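Local coordinates for putative uncharacterized protein (Enterobacter cloacae, PDB 4HFK) that is probably the immunity protein of a type VI secretion system, inhibiting a cognate amidase effector so that the toxin spares the cell that makes it, at residues B[12-16]-B[92-96]; B[22-26]-B[59-63]. One frame throughout, in Å; residues are numbered along the deposited sequence.

Contact 1. Residues B[12-16]-B[92-96]; sequences QQIFE and IRPLK. With SO4 (sulfate ion), chain E.
One face of the Phe15 ring is met by the backbone carbonyl of Leu95, whose O stands 3.7 Å from CZ and is displaced toward the rim. At the ring edge, near its plane, Ile92 CG2 touches CE2. The lysine stem of Lys96 approaches obliquely, CG packing on CD2. With CG anti to the backbone N (chi1 -168°), Phe15 reaches from helix 11-27 toward the 3-10 turn at 93-96, and Phe55 meets it edge-to-face, so a large flat side chain suits this join between the first helix and the C-terminal segment. The other flat group, the Arg93 guanidinium, receives sulfate O1 at its edge, in plane, and NH1 donates to that oxygen at 2.9 Å.

Lys96 runs extended past the phenylalanine, long enough to bring NZ between two anions. It forms a salt bridge with Glu16, NZ to OE2 2.7 Å, using the carboxylate's anti lone pair, and a hydrogen bond to sulfate O1 at 2.6 Å. Gln12 crosses Lys96 at about a right angle. In the conformer described, its NE2 donates to sulfate O2 (2.9 Å, 167°), a bond that is tentative because Gln12 also adopts a second conformer.

Sulfate O1 is thus gripped by both Arg93 and Lys96. The ion probably comes from the crystallisation liquor, so it marks a spot that can hold a small anion in the crystal and implies no natural ligand site; the neighbouring Glu16 and sulfate would be expected to favour a protonated Lys96.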
loop_
_atom_site.group_PDB
_atom_site.type_symbol
_atom_site.label_atom_id
_atom_site.label_comp_id
_atom_site.label_asym_id
_atom_site.label_seq_id
_atom_site.Cartn_x
_atom_site.Cartn_y
_atom_site.Cartn_z
ATOM N N GLN B 12 7.589 1.959 -13.451
ATOM C CA GLN B 12 6.326 2.633 -13.178
ATOM C C GLN B 12 5.803 2.242 -11.805
ATOM O O GLN B 12 5.433 3.096 -10.996
ATOM C CB GLN B 12 5.292 2.271 -14.245
ATOM C CG GLN B 12 5.721 2.668 -15.637
ATOM C CD GLN B 12 5.937 4.149 -15.728
ATOM O OE1 GLN B 12 7.059 4.626 -15.913
ATOM N NE2 GLN B 12 4.858 4.897 -15.582
ATOM N N GLN B 13 5.771 0.938 -11.553
ATOM C CA GLN B 13 5.290 0.425 -10.271
ATOM C C GLN B 13 6.165 0.896 -9.117
ATOM O O GLN B 13 5.670 1.141 -8.014
ATOM C CB GLN B 13 5.254 -1.108 -10.294
ATOM C CG GLN B 13 4.205 -1.674 -11.245
ATOM C CD GLN B 13 4.477 -3.125 -11.605
ATOM O OE1 GLN B 13 5.540 -3.680 -11.267
ATOM N NE2 GLN B 13 3.525 -3.751 -12.288
ATOM N N ILE B 14 7.467 0.999 -9.370
ATOM C CA ILE B 14 8.396 1.483 -8.347
ATOM C C ILE B 14 8.021 2.913 -7.929
ATOM O O ILE B 14 7.961 3.230 -6.737
ATOM C CB ILE B 14 9.858 1.389 -8.829
ATOM C CG1 ILE B 14 10.324 -0.074 -8.799
ATOM C CG2 ILE B 14 10.788 2.227 -7.940
ATOM C CD1 ILE B 14 11.597 -0.327 -9.580
ATOM N N PHE B 15 7.722 3.766 -8.905
ATOM C CA PHE B 15 7.298 5.128 -8.606
ATOM C C PHE B 15 5.923 5.163 -7.920
ATOM O O PHE B 15 5.721 5.886 -6.931
ATOM C CB PHE B 15 7.299 5.988 -9.876
ATOM C CG PHE B 15 7.161 7.459 -9.599
ATOM C CD1 PHE B 15 8.230 8.182 -9.074
ATOM C CD2 PHE B 15 5.971 8.119 -9.853
ATOM C CE1 PHE B 15 8.117 9.533 -8.809
ATOM C CE2 PHE B 15 5.846 9.482 -9.587
ATOM C CZ PHE B 15 6.919 10.191 -9.067
ATOM N N GLU B 16 4.974 4.385 -8.434
ATOM C CA GLU B 16 3.655 4.276 -7.795
ATOM C C GLU B 16 3.757 3.860 -6.326
ATOM O O GLU B 16 3.082 4.419 -5.465
ATOM C CB GLU B 16 2.773 3.271 -8.550
ATOM C CG GLU B 16 2.302 3.782 -9.916
ATOM C CD GLU B 16 1.843 2.658 -10.843
ATOM O OE1 GLU B 16 1.836 1.474 -10.415
ATOM O OE2 GLU B 16 1.499 2.965 -12.005
ATOM N N ILE B 92 -0.521 12.366 -10.937
ATOM C CA ILE B 92 0.804 11.822 -10.657
ATOM C C ILE B 92 1.463 11.308 -11.946
ATOM O O ILE B 92 2.694 11.291 -12.067
ATOM C CB ILE B 92 0.702 10.694 -9.595
ATOM C CG1 ILE B 92 0.524 11.302 -8.189
ATOM C CG2 ILE B 92 1.920 9.768 -9.634
ATOM C CD1 ILE B 92 1.821 11.900 -7.604
ATOM N N ARG B 93 0.632 10.926 -12.921
ATOM C CA ARG B 93 1.100 10.195 -14.111
ATOM C C ARG B 93 2.278 10.816 -14.893
ATOM O O ARG B 93 3.228 10.112 -15.222
ATOM C CB ARG B 93 -0.068 9.820 -15.061
ATOM C CG ARG B 93 0.346 8.780 -16.134
ATOM C CD ARG B 93 -0.816 8.096 -16.883
ATOM N NE ARG B 93 -2.120 8.228 -16.223
ATOM C CZ ARG B 93 -2.589 7.369 -15.324
ATOM N NH1 ARG B 93 -1.856 6.326 -14.972
ATOM N NH2 ARG B 93 -3.778 7.560 -14.761
ATOM N N PRO B 94 2.233 12.123 -15.187
ATOM C CA PRO B 94 3.377 12.622 -15.961
ATOM C C PRO B 94 4.703 12.582 -15.198
ATOM O O PRO B 94 5.763 12.598 -15.830
ATOM C CB PRO B 94 3.005 14.081 -16.246
ATOM C CG PRO B 94 1.975 14.437 -15.207
ATOM C CD PRO B 94 1.218 13.170 -14.962
ATOM N N LEU B 95 4.645 12.530 -13.868
ATOM C CA LEU B 95 5.859 12.466 -13.065
ATOM C C LEU B 95 6.519 11.082 -13.157
ATOM O O LEU B 95 7.612 10.862 -12.624
ATOM C CB LEU B 95 5.546 12.858 -11.622
ATOM C CG LEU B 95 4.910 14.251 -11.571
ATOM C CD1 LEU B 95 4.393 14.574 -10.185
ATOM C CD2 LEU B 95 5.906 15.323 -12.049
ATOM N N LYS B 96 5.858 10.154 -13.845
ATOM C CA LYS B 96 6.436 8.834 -14.102
ATOM C C LYS B 96 7.442 8.857 -15.263
ATOM O O LYS B 96 8.139 7.872 -15.508
ATOM C CB LYS B 96 5.333 7.822 -14.412
ATOM C CG LYS B 96 4.497 7.383 -13.210
ATOM C CD LYS B 96 3.187 6.724 -13.695
ATOM C CE LYS B 96 2.453 6.042 -12.576
ATOM N NZ LYS B 96 1.188 5.426 -13.060
HETATM S S SO4 E . 1.447 4.248 -16.445
HETATM O O1 SO4 E . 0.790 5.312 -15.673
HETATM O O2 SO4 E . 2.296 3.455 -15.536
HETATM O O3 SO4 E . 0.430 3.373 -17.043
HETATM O O4 SO4 E . 2.256 4.817 -17.525
HETATM O O HOH W 1 8.620 5.454 -14.257
HETATM O O HOH W 2 -1.704 3.863 -12.925
#

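Contact 2. Residues B[22-26]-B[59-63]; sequences RCIGK and DEVIV
Asp59 faces two basic side chains, Arg22 and Lys26, in a salt-bridge network across the packed helices 11-27 and 52-66 of this all-helical protein. Arg22 NH2 makes a weak but nearly straight hydrogen bond to Asp59 OD2 (3.3 Å, 174°). The carboxylate lies at the edge of the guanidinium, the two planes being 46° apart as modelled. The position of OD1, which also faces Arg22, is less certain in the model. From the other basic residue, Lys26 NZ donates to a water at 2.9 Å, though the onward link from that water to Asp59 OD2 is doubtful. Placed one helical turn apart, Arg22 and Lys26 can both address a single acid.

Beneath the charges lies an apolar layer. With Ile62 chi1 at -71°, its CG2 is carried over to Cys23, and its approach to SG is 3.5 Å. The same methyl carries the aliphatic part of Lys26, CD lying 3.6 Å from CG2, while Val63 CG2 touches CE farther along. Lysine suits this border because its methylenes pack on the branched residues while its amine serves the acid.

The local axes come within 10.7 Å and cross at -47°, with Ile62, Cys23 and the Lys26 stem occupying the interface. Helix 79-87 backs the layer, with Cys83 and Ile86 touching Cys23. Arg22 also has a partner beyond the subunit: its NH2 hydrogen-bonds to the backbone of another protein's chain in the assembly. Within the subunit, its aliphatic stem still meets the core, CG lying 4.1 Å from Ile62 CD1.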
loop_
_atom_site.group_PDB
_atom_site.type_symbol
_atom_site.label_atom_id
_atom_site.label_comp_id
_atom_site.label_asym_id
_atom_site.label_seq_id
_atom_site.Cartn_x
_atom_site.Cartn_y
_atom_site.Cartn_z
ATOM N N ARG B 22 4.616 6.801 0.653
ATOM C CA ARG B 22 4.720 8.155 1.172
ATOM C C ARG B 22 3.352 8.720 1.599
ATOM O O ARG B 22 3.247 9.424 2.612
ATOM C CB ARG B 22 5.381 9.060 0.139
ATOM C CG ARG B 22 5.483 10.482 0.591
ATOM C CD ARG B 22 6.831 11.065 0.223
ATOM N NE ARG B 22 6.926 12.452 0.664
ATOM C CZ ARG B 22 7.612 12.846 1.732
ATOM N NH1 ARG B 22 8.283 11.957 2.458
ATOM N NH2 ARG B 22 7.638 14.128 2.057
ATOM N N CYS B 23 2.301 8.416 0.840
ATOM C CA CYS B 23 0.956 8.819 1.256
ATOM C C CYS B 23 0.585 8.197 2.598
ATOM O O CYS B 23 0.054 8.877 3.477
ATOM C CB CYS B 23 -0.095 8.404 0.229
ATOM S SG CYS B 23 -0.174 9.425 -1.212
ATOM N N ILE B 24 0.846 6.901 2.739
ATOM C CA ILE B 24 0.579 6.198 3.996
ATOM C C ILE B 24 1.279 6.899 5.153
ATOM O O ILE B 24 0.697 7.069 6.223
ATOM C CB ILE B 24 1.015 4.726 3.914
ATOM C CG1 ILE B 24 0.098 3.975 2.940
ATOM C CG2 ILE B 24 0.954 4.068 5.287
ATOM C CD1 ILE B 24 0.563 2.576 2.590
ATOM N N GLY B 25 2.516 7.333 4.921
ATOM C CA GLY B 25 3.282 8.050 5.923
ATOM C C GLY B 25 2.636 9.366 6.316
ATOM O O GLY B 25 2.698 9.778 7.477
ATOM N N LYS B 26 2.017 10.036 5.349
ATOM C CA LYS B 26 1.359 11.304 5.615
ATOM C C LYS B 26 0.031 11.158 6.356
ATOM O O LYS B 26 -0.357 12.065 7.081
ATOM C CB LYS B 26 1.134 12.080 4.310
ATOM C CG LYS B 26 2.413 12.612 3.685
ATOM C CD LYS B 26 2.102 13.472 2.467
ATOM C CE LYS B 26 3.391 13.905 1.778
ATOM N NZ LYS B 26 4.324 14.593 2.723
ATOM N N ASP B 59 5.405 14.918 -4.366
ATOM C CA ASP B 59 5.074 15.167 -2.972
ATOM C C ASP B 59 4.070 16.312 -2.845
ATOM O O ASP B 59 3.192 16.281 -1.986
ATOM C CB ASP B 59 6.334 15.472 -2.160
ATOM C CG ASP B 59 6.118 15.279 -0.677
ATOM O OD1 ASP B 59 5.860 14.128 -0.259
ATOM O OD2 ASP B 59 6.208 16.273 0.069
ATOM N N GLU B 60 4.201 17.325 -3.697
ATOM C CA GLU B 60 3.222 18.411 -3.731
ATOM C C GLU B 60 1.863 17.908 -4.205
ATOM O O GLU B 60 0.823 18.281 -3.654
ATOM C CB GLU B 60 3.687 19.530 -4.666
ATOM C CG GLU B 60 4.915 20.281 -4.177
ATOM N N VAL B 61 1.869 17.071 -5.241
ATOM C CA VAL B 61 0.623 16.525 -5.766
ATOM C C VAL B 61 -0.057 15.701 -4.678
ATOM O O VAL B 61 -1.263 15.819 -4.455
ATOM C CB VAL B 61 0.867 15.677 -7.041
ATOM C CG1 VAL B 61 -0.391 14.945 -7.447
ATOM C CG2 VAL B 61 1.355 16.567 -8.179
ATOM N N ILE B 62 0.734 14.888 -3.983
ATOM C CA ILE B 62 0.237 14.093 -2.862
ATOM C C ILE B 62 -0.487 14.955 -1.814
ATOM O O ILE B 62 -1.620 14.651 -1.417
ATOM C CB ILE B 62 1.395 13.322 -2.195
ATOM C CG1 ILE B 62 1.874 12.186 -3.105
ATOM C CG2 ILE B 62 0.972 12.753 -0.860
ATOM C CD1 ILE B 62 3.159 11.537 -2.638
ATOM N N VAL B 63 0.162 16.025 -1.361
ATOM C CA VAL B 63 -0.420 16.867 -0.316
ATOM C C VAL B 63 -1.762 17.454 -0.773
ATOM O O VAL B 63 -2.722 17.518 0.004
ATOM C CB VAL B 63 0.559 17.979 0.133
ATOM C CG1 VAL B 63 -0.127 18.956 1.072
ATOM C CG2 VAL B 63 1.775 17.359 0.828
HETATM O O HOH W 3 5.567 17.144 2.241
#

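Helix 11-27 serves both contacts: its first turn meets the C-terminal 92-96 segment in contact 1, and its later turns meet helix 52-66 in contact 2. Their centres lie about 13 Å apart, and along the chain the segments of contact 2 fall between those of contact 1. Val61, on helix 52-66, links them directly, its CG1 packing 3.8 Å from Ile92 CD1. The two polar clusters differ in their partners. The sulfate belongs to contact 1, where no other protein chain of the assembly touches the segments, whereas Arg22 in contact 2 also engages a different protein's chain, consistent with a role in binding the effector.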